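Local coordinates for protein benzoylformate decarboxylase (Mycobacterium smegmatis, PDB 4Q9D) that belongs to the thiamine pyrophosphate enzyme family and forms a four-chain assembly, each chain built around three six-stranded parallel beta sheets, and binds a magnesium ion, at residues Ala133-Val138 and Leu163-Lys168; Val126-Glu131 and Met143-Val148; His8-Asp13 and Asp137-Phe142. All coordinates share one frame; numbering follows the deposited sequence.

Contact 1: residues Ala133-Val138 and Leu163-Lys168; sequences ARAEDV and LDDWDK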
loop_
_atom_site.group_PDB
_atom_site.type_symbol
_atom_site.label_atom_id
_atom_site.label_comp_id
_atom_site.label_asym_id
_atom_site.label_seq_id
_atom_site.Cartn_x
_atom_site.Cartn_y
_atom_site.Cartn_z
ATOM N N ALA B 133 -14.940 6.942 -8.494
ATOM C CA ALA B 133 -14.386 7.463 -9.757
ATOM C C ALA B 133 -15.245 8.627 -10.284
ATOM O O ALA B 133 -14.816 9.354 -11.168
ATOM C CB ALA B 133 -14.374 6.345 -10.792
ATOM N N ARG B 134 -16.458 8.795 -9.749
ATOM C CA ARG B 134 -17.298 9.912 -10.175
ATOM C C ARG B 134 -18.404 10.167 -9.151
ATOM O O ARG B 134 -18.796 9.247 -8.427
ATOM C CB ARG B 134 -17.880 9.642 -11.567
ATOM C CG ARG B 134 -18.830 8.479 -11.587
ATOM C CD ARG B 134 -19.577 8.298 -12.945
ATOM N NE ARG B 134 -20.528 7.183 -12.779
ATOM C CZ ARG B 134 -21.585 6.955 -13.556
ATOM N NH1 ARG B 134 -21.837 7.744 -14.584
ATOM N NH2 ARG B 134 -22.390 5.945 -13.298
ATOM N N ALA B 135 -18.879 11.414 -9.084
ATOM C CA ALA B 135 -19.940 11.817 -8.151
ATOM C C ALA B 135 -21.148 10.898 -8.182
ATOM O O ALA B 135 -21.743 10.599 -7.145
ATOM C CB ALA B 135 -20.385 13.242 -8.420
ATOM N N GLU B 136 -21.498 10.433 -9.372
ATOM C CA GLU B 136 -22.771 9.709 -9.559
ATOM C C GLU B 136 -22.799 8.352 -8.894
ATOM O O GLU B 136 -23.870 7.788 -8.671
ATOM C CB GLU B 136 -23.066 9.533 -11.063
ATOM C CG GLU B 136 -23.526 10.815 -11.756
ATOM C CD GLU B 136 -22.378 11.728 -12.208
ATOM O OE1 GLU B 136 -21.175 11.411 -11.975
ATOM O OE2 GLU B 136 -22.683 12.771 -12.809
ATOM N N ASP B 137 -21.617 7.811 -8.589
ATOM C CA ASP B 137 -21.519 6.495 -7.963
ATOM C C ASP B 137 -21.436 6.577 -6.437
ATOM O O ASP B 137 -21.345 5.553 -5.778
ATOM C CB ASP B 137 -20.270 5.750 -8.433
ATOM C CG ASP B 137 -20.338 5.351 -9.864
ATOM O OD1 ASP B 137 -21.461 5.080 -10.375
ATOM O OD2 ASP B 137 -19.251 5.289 -10.466
ATOM N N VAL B 138 -21.467 7.782 -5.881
ATOM C CA VAL B 138 -21.418 7.916 -4.415
ATOM C C VAL B 138 -22.519 7.057 -3.743
ATOM O O VAL B 138 -22.227 6.286 -2.836
ATOM C CB VAL B 138 -21.467 9.392 -4.003
ATOM C CG1 VAL B 138 -21.771 9.577 -2.511
ATOM C CG2 VAL B 138 -20.164 10.060 -4.386
ATOM N N LEU B 163 -15.713 16.816 -1.967
ATOM C CA LEU B 163 -16.810 17.631 -1.445
ATOM C C LEU B 163 -17.788 18.118 -2.530
ATOM O O LEU B 163 -18.926 18.469 -2.229
ATOM C CB LEU B 163 -16.250 18.805 -0.632
ATOM C CG LEU B 163 -15.406 19.853 -1.383
ATOM C CD1 LEU B 163 -16.307 20.983 -2.003
ATOM C CD2 LEU B 163 -14.426 20.451 -0.414
ATOM N N ASP B 164 -17.366 18.110 -3.790
ATOM C CA ASP B 164 -18.212 18.656 -4.851
ATOM C C ASP B 164 -19.189 17.614 -5.332
ATOM O O ASP B 164 -20.101 17.937 -6.080
ATOM C CB ASP B 164 -17.380 19.251 -6.022
ATOM C CG ASP B 164 -16.354 18.269 -6.580
ATOM O OD1 ASP B 164 -15.673 17.597 -5.780
ATOM O OD2 ASP B 164 -16.214 18.163 -7.811
ATOM N N ASP B 165 -19.025 16.367 -4.895
ATOM C CA ASP B 165 -19.873 15.293 -5.404
ATOM C C ASP B 165 -21.339 15.460 -4.989
ATOM O O ASP B 165 -22.253 15.085 -5.720
ATOM C CB ASP B 165 -19.362 13.894 -4.947
ATOM C CG ASP B 165 -18.132 13.415 -5.744
ATOM O OD1 ASP B 165 -17.647 14.165 -6.630
ATOM O OD2 ASP B 165 -17.637 12.294 -5.477
ATOM N N TRP B 166 -21.553 15.989 -3.796
ATOM C CA TRP B 166 -22.845 15.885 -3.126
ATOM C C TRP B 166 -23.934 16.688 -3.847
ATOM O O TRP B 166 -25.102 16.323 -3.817
ATOM C CB TRP B 166 -22.697 16.369 -1.665
ATOM C CG TRP B 166 -21.877 15.389 -0.841
ATOM C CD1 TRP B 166 -20.591 15.540 -0.424
ATOM C CD2 TRP B 166 -22.286 14.079 -0.422
ATOM N NE1 TRP B 166 -20.180 14.421 0.261
ATOM C CE2 TRP B 166 -21.200 13.509 0.277
ATOM C CE3 TRP B 166 -23.468 13.342 -0.557
ATOM C CZ2 TRP B 166 -21.265 12.243 0.858
ATOM C CZ3 TRP B 166 -23.526 12.071 0.003
ATOM C CH2 TRP B 166 -22.423 11.532 0.699
ATOM N N ASP B 167 -23.535 17.789 -4.479
ATOM C CA ASP B 167 -24.484 18.657 -5.173
ATOM C C ASP B 167 -24.712 18.274 -6.626
ATOM O O ASP B 167 -25.488 18.914 -7.306
ATOM C CB ASP B 167 -24.060 20.126 -5.049
ATOM C CG ASP B 167 -24.207 20.630 -3.621
ATOM O OD1 ASP B 167 -25.076 20.058 -2.901
ATOM O OD2 ASP B 167 -23.461 21.558 -3.211
ATOM N N LYS B 168 -24.078 17.204 -7.096
ATOM C CA LYS B 168 -24.310 16.777 -8.468
ATOM C C LYS B 168 -25.687 16.097 -8.640
ATOM O O LYS B 168 -26.212 15.498 -7.708
ATOM C CB LYS B 168 -23.152 15.889 -8.939
ATOM C CG LYS B 168 -21.786 16.618 -8.862
ATOM C CD LYS B 168 -21.764 17.724 -9.925
ATOM C CE LYS B 168 -20.370 18.313 -10.109
ATOM N NZ LYS B 168 -20.025 19.148 -8.950
#

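Contact 2: residues Val126-Glu131 and Met143-Val148; sequences VKWSYE and MQAYAV. With FMT (formic acid), chain G.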
loop_
_atom_site.group_PDB
_atom_site.type_symbol
_atom_site.label_atom_id
_atom_site.label_comp_id
_atom_site.label_asym_id
_atom_site.label_seq_id
_atom_site.Cartn_x
_atom_site.Cartn_y
_atom_site.Cartn_z
ATOM N N VAL B 126 -8.791 -1.608 7.421
ATOM C CA VAL B 126 -10.175 -1.652 6.955
ATOM C C VAL B 126 -10.364 -2.849 6.028
ATOM O O VAL B 126 -9.409 -3.276 5.393
ATOM C CB VAL B 126 -10.554 -0.367 6.161
ATOM C CG1 VAL B 126 -10.826 0.779 7.104
ATOM C CG2 VAL B 126 -9.447 -0.023 5.119
ATOM N N LYS B 127 -11.587 -3.377 5.948
ATOM C CA LYS B 127 -11.906 -4.418 4.973
ATOM C C LYS B 127 -11.831 -3.880 3.549
ATOM O O LYS B 127 -11.608 -4.629 2.626
ATOM C CB LYS B 127 -13.321 -4.988 5.180
ATOM C CG LYS B 127 -13.548 -5.742 6.499
ATOM C CD LYS B 127 -14.974 -6.307 6.559
ATOM C CE LYS B 127 -15.136 -7.540 5.648
ATOM N NZ LYS B 127 -16.542 -8.093 5.814
ATOM N N TRP B 128 -12.014 -2.573 3.386
ATOM C CA TRP B 128 -12.176 -1.999 2.073
ATOM C C TRP B 128 -12.034 -0.488 2.206
ATOM O O TRP B 128 -12.491 0.110 3.188
ATOM C CB TRP B 128 -13.567 -2.332 1.540
ATOM C CG TRP B 128 -13.859 -1.847 0.139
ATOM C CD1 TRP B 128 -13.195 -2.194 -1.002
ATOM C CD2 TRP B 128 -14.935 -0.982 -0.278
ATOM N NE1 TRP B 128 -13.761 -1.574 -2.088
ATOM C CE2 TRP B 128 -14.851 -0.851 -1.673
ATOM C CE3 TRP B 128 -15.950 -0.306 0.392
ATOM C CZ2 TRP B 128 -15.730 -0.042 -2.408
ATOM C CZ3 TRP B 128 -16.839 0.471 -0.349
ATOM C CH2 TRP B 128 -16.718 0.597 -1.722
ATOM N N SER B 129 -11.433 0.124 1.196
ATOM C CA SER B 129 -11.113 1.547 1.227
ATOM C C SER B 129 -11.388 2.055 -0.207
ATOM O O SER B 129 -10.914 1.462 -1.177
ATOM C CB SER B 129 -9.623 1.670 1.569
ATOM O OG SER B 129 -9.240 2.984 1.735
ATOM N N TYR B 130 -12.148 3.132 -0.370
ATOM C CA TYR B 130 -12.560 3.506 -1.733
ATOM C C TYR B 130 -12.868 4.988 -1.868
ATOM O O TYR B 130 -13.404 5.592 -0.942
ATOM C CB TYR B 130 -13.807 2.697 -2.087
ATOM C CG TYR B 130 -14.265 2.766 -3.526
ATOM C CD1 TYR B 130 -13.503 2.215 -4.556
ATOM C CD2 TYR B 130 -15.493 3.333 -3.850
ATOM C CE1 TYR B 130 -13.955 2.254 -5.891
ATOM C CE2 TYR B 130 -15.956 3.356 -5.168
ATOM C CZ TYR B 130 -15.191 2.833 -6.177
ATOM O OH TYR B 130 -15.688 2.883 -7.470
ATOM N N GLU B 131 -12.514 5.565 -3.013
ATOM C CA GLU B 131 -12.941 6.916 -3.387
ATOM C C GLU B 131 -13.606 6.798 -4.761
ATOM O O GLU B 131 -12.954 6.390 -5.704
ATOM C CB GLU B 131 -11.727 7.815 -3.528
ATOM C CG GLU B 131 -12.047 9.308 -3.820
ATOM C CD GLU B 131 -10.855 10.186 -3.467
ATOM O OE1 GLU B 131 -10.744 10.664 -2.297
ATOM O OE2 GLU B 131 -10.002 10.366 -4.333
ATOM N N MET B 143 -23.817 1.838 -0.636
ATOM C CA MET B 143 -24.485 0.532 -0.540
ATOM C C MET B 143 -23.418 -0.543 -0.454
ATOM O O MET B 143 -23.520 -1.509 0.294
ATOM C CB MET B 143 -25.387 0.277 -1.766
ATOM C CG MET B 143 -26.146 -1.057 -1.662
ATOM S SD MET B 143 -27.375 -1.001 -0.328
ATOM C CE MET B 143 -26.648 -2.162 0.838
ATOM N N GLN B 144 -22.381 -0.363 -1.266
ATOM C CA GLN B 144 -21.282 -1.295 -1.300
ATOM C C GLN B 144 -20.520 -1.281 0.047
ATOM O O GLN B 144 -20.114 -2.356 0.570
ATOM C CB GLN B 144 -20.381 -0.935 -2.506
ATOM C CG GLN B 144 -19.243 -1.856 -2.745
ATOM C CD GLN B 144 -18.551 -1.635 -4.118
ATOM O OE1 GLN B 144 -17.369 -1.874 -4.227
ATOM N NE2 GLN B 144 -19.315 -1.278 -5.167
ATOM N N ALA B 145 -20.342 -0.087 0.625
ATOM C CA ALA B 145 -19.633 -0.000 1.903
ATOM C C ALA B 145 -20.375 -0.839 2.944
ATOM O O ALA B 145 -19.757 -1.609 3.693
ATOM C CB ALA B 145 -19.488 1.440 2.383
ATOM N N TYR B 146 -21.698 -0.687 2.974
ATOM C CA TYR B 146 -22.574 -1.446 3.879
ATOM C C TYR B 146 -22.458 -2.943 3.605
ATOM O O TYR B 146 -22.358 -3.735 4.529
ATOM C CB TYR B 146 -24.050 -0.987 3.696
ATOM C CG TYR B 146 -25.090 -1.761 4.525
ATOM C CD1 TYR B 146 -25.688 -1.177 5.639
ATOM C CD2 TYR B 146 -25.503 -3.042 4.155
ATOM C CE1 TYR B 146 -26.654 -1.854 6.378
ATOM C CE2 TYR B 146 -26.461 -3.736 4.894
ATOM C CZ TYR B 146 -27.024 -3.140 6.000
ATOM O OH TYR B 146 -27.974 -3.820 6.734
ATOM N N ALA B 147 -22.471 -3.328 2.327
ATOM C CA ALA B 147 -22.324 -4.728 1.965
ATOM C C ALA B 147 -21.009 -5.322 2.479
ATOM O O ALA B 147 -20.990 -6.437 3.041
ATOM C CB ALA B 147 -22.450 -4.915 0.434
ATOM N N VAL B 148 -19.911 -4.588 2.311
ATOM C CA VAL B 148 -18.611 -5.122 2.732
ATOM C C VAL B 148 -18.527 -5.206 4.267
ATOM O O VAL B 148 -18.127 -6.221 4.801
ATOM C CB VAL B 148 -17.424 -4.310 2.218
ATOM C CG1 VAL B 148 -16.079 -4.850 2.854
ATOM C CG2 VAL B 148 -17.371 -4.319 0.662
HETATM C C FMT G . -28.106 -7.080 5.544
HETATM O O1 FMT G . -28.199 -6.242 6.453
HETATM O O2 FMT G . -28.270 -6.767 4.356
#

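Contact 3: residues His8-Asp13 and Asp137-Phe142; sequences HDVTYD and DVPAAF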
loop_
_atom_site.group_PDB
_atom_site.type_symbol
_atom_site.label_atom_id
_atom_site.label_comp_id
_atom_site.label_asym_id
_atom_site.label_seq_id
_atom_site.Cartn_x
_atom_site.Cartn_y
_atom_site.Cartn_z
ATOM N N HIS B 8 -26.679 14.007 -2.898
ATOM C CA HIS B 8 -26.981 14.213 -1.477
ATOM C C HIS B 8 -28.386 13.687 -1.129
ATOM O O HIS B 8 -28.552 12.937 -0.158
ATOM C CB HIS B 8 -26.846 15.715 -1.164
ATOM C CG HIS B 8 -26.914 16.062 0.293
ATOM N ND1 HIS B 8 -28.101 16.084 1.003
ATOM C CD2 HIS B 8 -25.948 16.436 1.171
ATOM C CE1 HIS B 8 -27.866 16.463 2.248
ATOM N NE2 HIS B 8 -26.565 16.680 2.381
ATOM N N ASP B 9 -29.395 14.069 -1.925
ATOM C CA ASP B 9 -30.775 13.611 -1.692
ATOM C C ASP B 9 -30.886 12.100 -1.656
ATOM O O ASP B 9 -31.437 11.514 -0.711
ATOM C CB ASP B 9 -31.743 14.107 -2.797
ATOM C CG ASP B 9 -31.911 15.622 -2.808
ATOM O OD1 ASP B 9 -31.908 16.238 -1.722
ATOM O OD2 ASP B 9 -32.028 16.194 -3.914
ATOM N N VAL B 10 -30.432 11.462 -2.728
ATOM C CA VAL B 10 -30.645 10.039 -2.838
ATOM C C VAL B 10 -29.740 9.237 -1.877
ATOM O O VAL B 10 -30.080 8.108 -1.510
ATOM C CB VAL B 10 -30.532 9.536 -4.312
ATOM C CG1 VAL B 10 -31.374 10.435 -5.252
ATOM C CG2 VAL B 10 -29.109 9.503 -4.776
ATOM N N THR B 11 -28.599 9.799 -1.476
ATOM C CA THR B 11 -27.712 9.052 -0.570
ATOM C C THR B 11 -28.336 8.992 0.832
ATOM O O THR B 11 -28.427 7.923 1.427
ATOM C CB THR B 11 -26.309 9.662 -0.466
ATOM O OG1 THR B 11 -25.684 9.636 -1.748
ATOM C CG2 THR B 11 -25.437 8.857 0.516
ATOM N N TYR B 12 -28.783 10.135 1.349
ATOM C CA TYR B 12 -29.500 10.128 2.625
ATOM C C TYR B 12 -30.766 9.266 2.562
ATOM O O TYR B 12 -31.081 8.553 3.513
ATOM C CB TYR B 12 -29.830 11.552 3.047
ATOM C CG TYR B 12 -28.687 12.213 3.776
ATOM C CD1 TYR B 12 -28.478 11.974 5.141
ATOM C CD2 TYR B 12 -27.788 13.041 3.105
ATOM C CE1 TYR B 12 -27.419 12.569 5.815
ATOM C CE2 TYR B 12 -26.733 13.649 3.774
ATOM C CZ TYR B 12 -26.554 13.406 5.134
ATOM O OH TYR B 12 -25.525 14.015 5.825
ATOM N N ASP B 13 -31.478 9.288 1.431
ATOM C CA ASP B 13 -32.620 8.385 1.281
ATOM C C ASP B 13 -32.193 6.926 1.435
ATOM O O ASP B 13 -32.902 6.137 2.039
ATOM C CB ASP B 13 -33.321 8.581 -0.077
ATOM C CG ASP B 13 -34.158 9.879 -0.121
ATOM O OD1 ASP B 13 -34.382 10.484 0.944
ATOM O OD2 ASP B 13 -34.579 10.291 -1.215
ATOM N N ASP B 137 -21.617 7.811 -8.589
ATOM C CA ASP B 137 -21.519 6.495 -7.963
ATOM C C ASP B 137 -21.436 6.577 -6.437
ATOM O O ASP B 137 -21.345 5.553 -5.778
ATOM C CB ASP B 137 -20.270 5.750 -8.433
ATOM C CG ASP B 137 -20.338 5.351 -9.864
ATOM O OD1 ASP B 137 -21.461 5.080 -10.375
ATOM O OD2 ASP B 137 -19.251 5.289 -10.466
ATOM N N VAL B 138 -21.467 7.782 -5.881
ATOM C CA VAL B 138 -21.418 7.916 -4.415
ATOM C C VAL B 138 -22.519 7.057 -3.743
ATOM O O VAL B 138 -22.227 6.286 -2.836
ATOM C CB VAL B 138 -21.467 9.392 -4.003
ATOM C CG1 VAL B 138 -21.771 9.577 -2.511
ATOM C CG2 VAL B 138 -20.164 10.060 -4.386
ATOM N N PRO B 139 -23.775 7.134 -4.233
ATOM C CA PRO B 139 -24.818 6.325 -3.574
ATOM C C PRO B 139 -24.540 4.825 -3.646
ATOM O O PRO B 139 -24.606 4.143 -2.610
ATOM C CB PRO B 139 -26.112 6.682 -4.356
ATOM C CG PRO B 139 -25.841 8.080 -4.900
ATOM C CD PRO B 139 -24.335 8.012 -5.285
ATOM N N ALA B 140 -24.238 4.302 -4.834
ATOM C CA ALA B 140 -23.891 2.875 -4.926
ATOM C C ALA B 140 -22.664 2.537 -4.055
ATOM O O ALA B 140 -22.552 1.417 -3.572
ATOM C CB ALA B 140 -23.628 2.457 -6.384
ATOM N N ALA B 141 -21.748 3.491 -3.871
ATOM C CA ALA B 141 -20.535 3.249 -3.055
ATOM C C ALA B 141 -20.897 3.067 -1.579
ATOM O O ALA B 141 -20.346 2.202 -0.879
ATOM C CB ALA B 141 -19.549 4.376 -3.207
ATOM N N PHE B 142 -21.861 3.852 -1.109
ATOM C CA PHE B 142 -22.405 3.633 0.237
ATOM C C PHE B 142 -23.066 2.265 0.376
ATOM O O PHE B 142 -22.883 1.575 1.394
ATOM C CB PHE B 142 -23.351 4.770 0.649
ATOM C CG PHE B 142 -22.635 5.965 1.236
ATOM C CD1 PHE B 142 -22.171 6.996 0.418
ATOM C CD2 PHE B 142 -22.444 6.068 2.599
ATOM C CE1 PHE B 142 -21.538 8.100 0.959
ATOM C CE2 PHE B 142 -21.784 7.189 3.152
ATOM C CZ PHE B 142 -21.329 8.196 2.322
#

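Contact 1: residues Ala133-Val138 and Leu163-Lys168
Ala135 and Asp165 press together at the tight centre of this contact. Their CA atoms are 4.4 Å apart, and the carboxylate of Asp165 lies against the CA and CB of Ala135. Asp165 OD1 comes within 3.4 Å of Ala135 CB. The other oxygen, Asp165 OD2, meets Val138 CG2 at 3.5 Å. Asp165 CG stands anti to its own carbonyl carbon (chi1 -77°), which swings the carboxylate toward the 133-138 loop. These contacts to carbon do not satisfy the buried charge. Its salt bridge is with Arg104 of the same chain, outside both segments. Beside it, the CG1 methyl of Val138 sits over one face of the Trp166 six-membered ring, 4.2 Å from the ring centroid, in a CH-pi contact.

The outer side is looser. Lys168 lends only its CB and CG to Ala135, then bends away. Its NZ turns back to Asp164 O at 3.1 Å. Arg134 points away from the 163-168 segment and forms a salt bridge with Asp137, Arg134 NH2 to Asp137 OD1 at 3.2 Å. Arg104 of the second subunit hydrogen-bonds Ala133 O at this end. Asp165 to Lys168 form a type I beta turn. The contact joins two loops that follow adjacent parallel strands, 128-130 and 157-162, as at the C-terminal edge of an alpha/beta sheet.

Contact 2: residues Val126-Glu131 and Met143-Val148
The Trp128 indole is wedged between its own strand and the helix of Met143-Val148. Tyr130 CB lies over one face, toward the rim. Val148 CG2 approaches obliquely from the other side of the ring plane. Ala145 CB is at the edge, in plane, with Trp128 CZ3 3.9 Å from it. The flat amide of Gln144 is turned 26° from the indole plane, and its OE1 reaches Trp128 CZ2 at 3.1 Å. Gln144 CG is anti to the backbone N (chi1 -176°), and the chain runs extended past the benzo end of the indole. Gln144 NE2 is hydrogen-bonded to Val108 O of the second subunit.

Strand 128-130 and helix 138-150 open a beta-alpha-beta crossover that returns to strand 157-162. The short segments run antiparallel, at 169°, with axes 9.8 Å apart. Strand 128-130 is outermost in its sheet within this chain.

At the other end, Val148 CG1 rests on Lys127 CB at 3.6 Å and on Trp128 CB at 3.8 Å. Lys127 NZ donates to Val148 O at 2.7 Å, nearly along the C=O axis. The same NZ also bonds Pro153 O. A positive charge here, near the C-terminal end of the helix, probably suits the helix dipole. Away from the strand, Tyr146 OH and formic acid O1 are 2.4 Å apart, a doubtfully short distance; the formic acid, probably from the crystallisation liquor, is hydrogen-bonded to Val179 N.

Contact 3: residues His8-Asp13 and Asp137-Phe142
Thr11 meets Pro139 and Phe142 with its two branches. Its OG1 touches Pro139 CG at 3.5 Å, a van der Waals contact to carbon. Its CG2 methyl lies over one face of the Phe142 ring, offset toward the CD1 side. Thr11 CG2 is 4.1 Å from the ring centroid, 23° off the normal, which makes a CH-pi contact. The threonine side chain stands roughly perpendicular to both the proline and the phenylalanine side chains. Beside it, Val10 CG2 packs on Pro139 CG at 3.6 Å. The proline CG thus sits against both Val10 and Thr11. Val138 CG1 adds a longer touch to Thr11 OG1.

The next shell holds these groups in place. Thr11 OG1 lies beside its backbone N (chi1 -62°) and hydrogen-bonds Val7 O, one turn back in its own helix. This satisfies the buried hydroxyl and helps fix the methyl toward the phenyl ring. Pro139 lies in the first turn of helix 138-150, where its lack of an N-H costs no helical bond. The turn is tied by Ala141 N to Asp137 O at 2.8 Å and by Phe142 N to Val138 O at 3.0 Å. Asp137 packs on Arg104 of the second subunit. Val10 also packs on Ala170.

The two helical segments run nearly parallel, crossing at -16°, with axes 9.2 Å apart. Pro139 is the close point, its CA 5.0 Å from that of Thr11. Farther along, Phe142 also packs on Leu15 of helix 7-18 and on Leu159 of strand 157-162. Val138 packs on Ile161 of that strand. Helices 7-18 and 138-150 therefore lie side by side, with strand 157-162 of the parallel sheet beneath the second.

How the contacts relate
All three contacts lie in the domain built on the N-terminal parallel sheet. Helix 138-150 runs through them. Its start serves contacts 1 and 3, which share Asp137 and Val138, and its later turns serve contact 2. The centres of contacts 1 and 3 are about 9 Å apart, those of 2 and 3 about 13 Å, and those of 1 and 2 about 16 Å. Along the chain the order is 8-13, 126-131, 133-142, 143-148, 163-168. Trp166 links contacts 1 and 3 by touching His8, Thr11 and Phe142. Together they fix the helix to helix 7-18, to strand 128-130 and to the loop after strand 157-162. All three also reach the second subunit, contact 3 through Asp137 alone.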